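Local coordinates for 4-aminobutyrate transaminase (Acinetobacter baumannii, PDB 6WOP), which probably transfers the amino group of 4-aminobutyrate to 2-oxoglutarate with the help of pyridoxal 5'-phosphate, as a class-III aminotransferase, at residues 67-70 / 71-74; 91-94 / 95-99. All blocks are in the same frame, centred on the assembly; numbering follows the deposited sequence.

Interaction 1 (67-70 / 71-74)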
# COMPACT_ATOMS: atom_id res chain seq x y z
N VAL A 67 -39.44 5.62 18.30
CA VAL A 67 -38.31 5.22 19.16
C VAL A 67 -38.82 4.91 20.56
O VAL A 67 -38.36 3.96 21.20
CB VAL A 67 -37.24 6.34 19.21
CG1 VAL A 67 -36.19 6.05 20.35
CG2 VAL A 67 -36.53 6.37 17.82
N THR A 68 -39.77 5.71 21.06
CA THR A 68 -40.34 5.44 22.38
C THR A 68 -40.95 4.06 22.38
O THR A 68 -40.80 3.31 23.36
CB THR A 68 -41.38 6.52 22.71
OG1 THR A 68 -40.69 7.76 22.92
CG2 THR A 68 -42.23 6.17 23.96
N GLU A 69 -41.64 3.68 21.28
CA GLU A 69 -42.26 2.35 21.26
C GLU A 69 -41.19 1.27 21.19
O GLU A 69 -41.28 0.25 21.88
CB GLU A 69 -43.21 2.23 20.08
CG GLU A 69 -43.73 0.84 19.78
CD GLU A 69 -44.74 0.32 20.80
OE1 GLU A 69 -45.13 1.04 21.76
OE2 GLU A 69 -45.15 -0.85 20.62
N GLN A 70 -40.17 1.45 20.36
CA GLN A 70 -39.11 0.44 20.31
C GLN A 70 -38.38 0.30 21.66
O GLN A 70 -37.89 -0.79 21.98
CB GLN A 70 -38.10 0.77 19.20
CG GLN A 70 -37.02 -0.35 19.09
CD GLN A 70 -37.61 -1.65 18.52
OE1 GLN A 70 -38.50 -1.60 17.68
NE2 GLN A 70 -37.12 -2.80 18.96
N LEU A 71 -38.30 1.37 22.46
CA LEU A 71 -37.64 1.24 23.75
C LEU A 71 -38.40 0.30 24.67
O LEU A 71 -37.82 -0.16 25.65
CB LEU A 71 -37.53 2.59 24.46
CG LEU A 71 -36.55 3.61 23.87
CD1 LEU A 71 -36.73 4.99 24.62
CD2 LEU A 71 -35.14 3.06 24.06
N THR A 72 -39.70 0.05 24.42
CA THR A 72 -40.43 -0.92 25.22
C THR A 72 -40.19 -2.34 24.72
O THR A 72 -40.68 -3.29 25.33
CB THR A 72 -41.96 -0.68 25.19
OG1 THR A 72 -42.47 -1.08 23.93
CG2 THR A 72 -42.28 0.76 25.38
N LYS A 73 -39.48 -2.51 23.63
CA LYS A 73 -39.29 -3.84 23.06
C LYS A 73 -37.85 -4.32 23.23
O LYS A 73 -37.61 -5.27 23.99
CB LYS A 73 -39.70 -3.83 21.60
CG LYS A 73 -41.22 -3.51 21.40
CD LYS A 73 -41.55 -3.37 19.91
CE LYS A 73 -43.03 -3.07 19.63
NZ LYS A 73 -43.21 -2.81 18.14
N PHE A 74 -36.90 -3.69 22.54
CA PHE A 74 -35.48 -4.02 22.67
C PHE A 74 -34.69 -2.94 21.95
O PHE A 74 -35.20 -2.31 21.02
CB PHE A 74 -35.14 -5.42 22.12
CG PHE A 74 -35.51 -5.64 20.68
CD1 PHE A 74 -36.80 -6.02 20.35
CD2 PHE A 74 -34.59 -5.42 19.66
CE1 PHE A 74 -37.16 -6.20 19.06
CE2 PHE A 74 -34.96 -5.64 18.33
CZ PHE A 74 -36.24 -6.00 18.04
O HOH W 1 -45.08 -1.36 23.82
O HOH W 2 -41.23 -0.91 17.70

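Interaction 2 (91-94 / 95-99)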
# COMPACT_ATOMS: atom_id res chain seq x y z
N ALA A 91 -35.30 -2.56 4.71
CA ALA A 91 -34.66 -2.90 3.43
C ALA A 91 -35.68 -2.93 2.30
O ALA A 91 -35.46 -2.34 1.24
CB ALA A 91 -33.93 -4.25 3.58
N GLU A 92 -36.87 -3.53 2.57
CA GLU A 92 -37.90 -3.61 1.53
C GLU A 92 -38.34 -2.22 1.09
O GLU A 92 -38.52 -1.95 -0.10
CB GLU A 92 -39.11 -4.41 2.06
CG GLU A 92 -38.84 -5.87 2.25
CD GLU A 92 -39.97 -6.59 2.99
OE1 GLU A 92 -40.65 -5.95 3.84
OE2 GLU A 92 -40.15 -7.80 2.75
N ARG A 93 -38.52 -1.32 2.07
CA ARG A 93 -38.98 0.02 1.76
C ARG A 93 -37.94 0.83 0.96
O ARG A 93 -38.29 1.60 0.07
CB ARG A 93 -39.35 0.73 3.07
CG ARG A 93 -40.62 0.09 3.70
CD ARG A 93 -41.09 0.94 4.92
NE ARG A 93 -41.86 2.12 4.53
CZ ARG A 93 -42.08 3.16 5.34
NH1 ARG A 93 -41.59 3.16 6.60
NH2 ARG A 93 -42.84 4.15 4.93
N ILE A 94 -36.67 0.69 1.29
CA ILE A 94 -35.62 1.36 0.52
C ILE A 94 -35.48 0.73 -0.85
O ILE A 94 -35.30 1.44 -1.85
CB ILE A 94 -34.29 1.32 1.31
CG1 ILE A 94 -34.39 2.12 2.63
CG2 ILE A 94 -33.09 1.83 0.48
CD1 ILE A 94 -34.33 3.60 2.40
N ASN A 95 -35.48 -0.62 -0.92
CA ASN A 95 -35.40 -1.29 -2.23
C ASN A 95 -36.49 -0.79 -3.15
O ASN A 95 -36.29 -0.60 -4.36
CB ASN A 95 -35.56 -2.81 -2.12
CG ASN A 95 -34.40 -3.49 -1.44
OD1 ASN A 95 -33.29 -2.96 -1.44
ND2 ASN A 95 -34.66 -4.64 -0.84
N GLU A 96 -37.68 -0.58 -2.60
CA GLU A 96 -38.78 -0.15 -3.45
C GLU A 96 -38.53 1.26 -4.01
O GLU A 96 -38.90 1.55 -5.14
CB GLU A 96 -40.08 -0.18 -2.62
CG GLU A 96 -41.30 0.34 -3.38
CD GLU A 96 -42.39 0.81 -2.40
OE1 GLU A 96 -42.99 1.91 -2.60
OE2 GLU A 96 -42.62 0.08 -1.40
N ARG A 97 -37.91 2.13 -3.22
CA ARG A 97 -37.78 3.54 -3.55
C ARG A 97 -36.49 3.92 -4.26
O ARG A 97 -36.43 5.00 -4.89
CB ARG A 97 -37.89 4.32 -2.26
CG ARG A 97 -39.30 4.28 -1.67
CD ARG A 97 -39.33 4.78 -0.19
NE ARG A 97 -40.72 4.95 0.29
CZ ARG A 97 -41.53 3.91 0.57
NH1 ARG A 97 -41.06 2.66 0.44
NH2 ARG A 97 -42.81 4.10 0.96
N ALA A 98 -35.46 3.11 -4.16
CA ALA A 98 -34.13 3.54 -4.61
C ALA A 98 -34.03 3.46 -6.12
O ALA A 98 -34.56 2.53 -6.73
CB ALA A 98 -33.05 2.64 -4.01
N PRO A 99 -33.32 4.38 -6.76
CA PRO A 99 -33.19 4.32 -8.23
C PRO A 99 -32.09 3.35 -8.68
O PRO A 99 -30.98 3.72 -9.03
CB PRO A 99 -32.86 5.77 -8.61
CG PRO A 99 -32.27 6.38 -7.35
CD PRO A 99 -32.95 5.69 -6.18
O HOH W 3 -43.74 1.68 2.46

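Interaction 1 (67-70 / 71-74)
Gln70 and Phe74 close the C-terminal end of helix 61-71, where the chain turns out of the helix into a loop. The amide of Gln70 reaches forward because CG stands opposite the backbone N (chi1 -177°) and the chain then bends at chi2. Its NE2 donates a nearly straight bond to Phe74 O (2.9 Å, 164° at the hydrogen), with the acceptor in the amide plane. The same NE2 lies 3.3 Å above the Phe74 ring plane, over its centre, and amide and ring planes stand 82° apart, so the amide meets the ring face end-on rather than stacking on it.

Backbone bonds finish the turn: Gln70 O accepts from the amides of both Lys73 and Phe74. Glu69 O is likewise gripped twice, by Thr72 N and, in its carbonyl plane, by Thr72 OG1 at 2.7 Å.

Charged groups line the outer side. A long salt bridge joins Glu69 OE2 to Lys73 NZ (3.7 Å), and a water bridges Lys73 NZ and Gln70 OE1. On the buried side Val67 and Leu71 make apolar contact, and both pack on Leu71 of the second subunit, placing this helix end at the interface with that subunit. A second water donates to Thr72 OG1 at 2.6 Å and, weakly, to Glu69 OE1.

Interaction 2 (91-94 / 95-99)
Arg97 runs extended from CG to NE, with CG opposite its own carbonyl carbon (chi1 -69°), and chi4 of 72° then turns the guanidinium back toward Arg93, one helical turn earlier. Arg93 starts with the same chi1 but bends at chi3, and the two side chains lie alongside each other, pointing the same way.

The principal side-chain bond runs from Arg97 NH1 to Arg93 O at 3.0 Å. The acceptor sits at the guanidinium edge, in its plane, but the donor approaches the carbonyl from the side, with a C=O...N angle of 113°. That carbonyl receives only a weak bond from Arg97 N, at 3.4 Å, and the side chain thus adds a stronger donor where the helical bond has stretched. CG and CD of Arg97 also pass over Arg93 O.

The two guanidiniums are turned almost perpendicular. Arg93 NH2 and Arg97 NH2 come within 4.0 Å, a like-charge approach probably offset by neighbouring acids: Arg93 is paired with Asp314 and Arg97 with Glu317, both on helix 303-318. One water accepts from Arg93 NE (2.8 Å) and from Arg97 NH2, tying the groups together, while Glu96 OE2 makes a further salt bridge to Arg97 NH1.

On another side of the helix, Asn95 ND2 donates to Ala15 O of the second subunit. Ala98 N closes the last turn on Ile94 O at 2.9 Å, just where Ala98 leaves helical geometry. This i to i+4 arginine pair joins helix 85-97 to helix 303-318, while Ala91 and Asn95 lie on strand 104-109 and Ile94 on strand 278-283 of the seven-stranded mixed sheet, the helix-on-sheet packing of the large domain of fold-type I pyridoxal-phosphate enzymes.

How the interactions relate
Interactions 1 and 2 each involve the C-terminal end of a helix, and those helices, 61-71 and 85-97, are successive in the chain. The centres of the two interactions lie about 24 Å apart and their nearest atoms about 12 Å apart, so neither contact touches the other. Helix 303-318 relates them: its start, at Pro303 and Ile304, packs against interaction 1, whereas its later part, from His310 to Glu317, receives the arginines of interaction 2. Residues 67-74 meet Arg59 and Leu71 of the second subunit, and residues 91-99 meet Arg11 and Ala15 of that subunit. The centre of interaction 1 lies about 28 Å from the centre of the chain, that of interaction 2 about 19 Å.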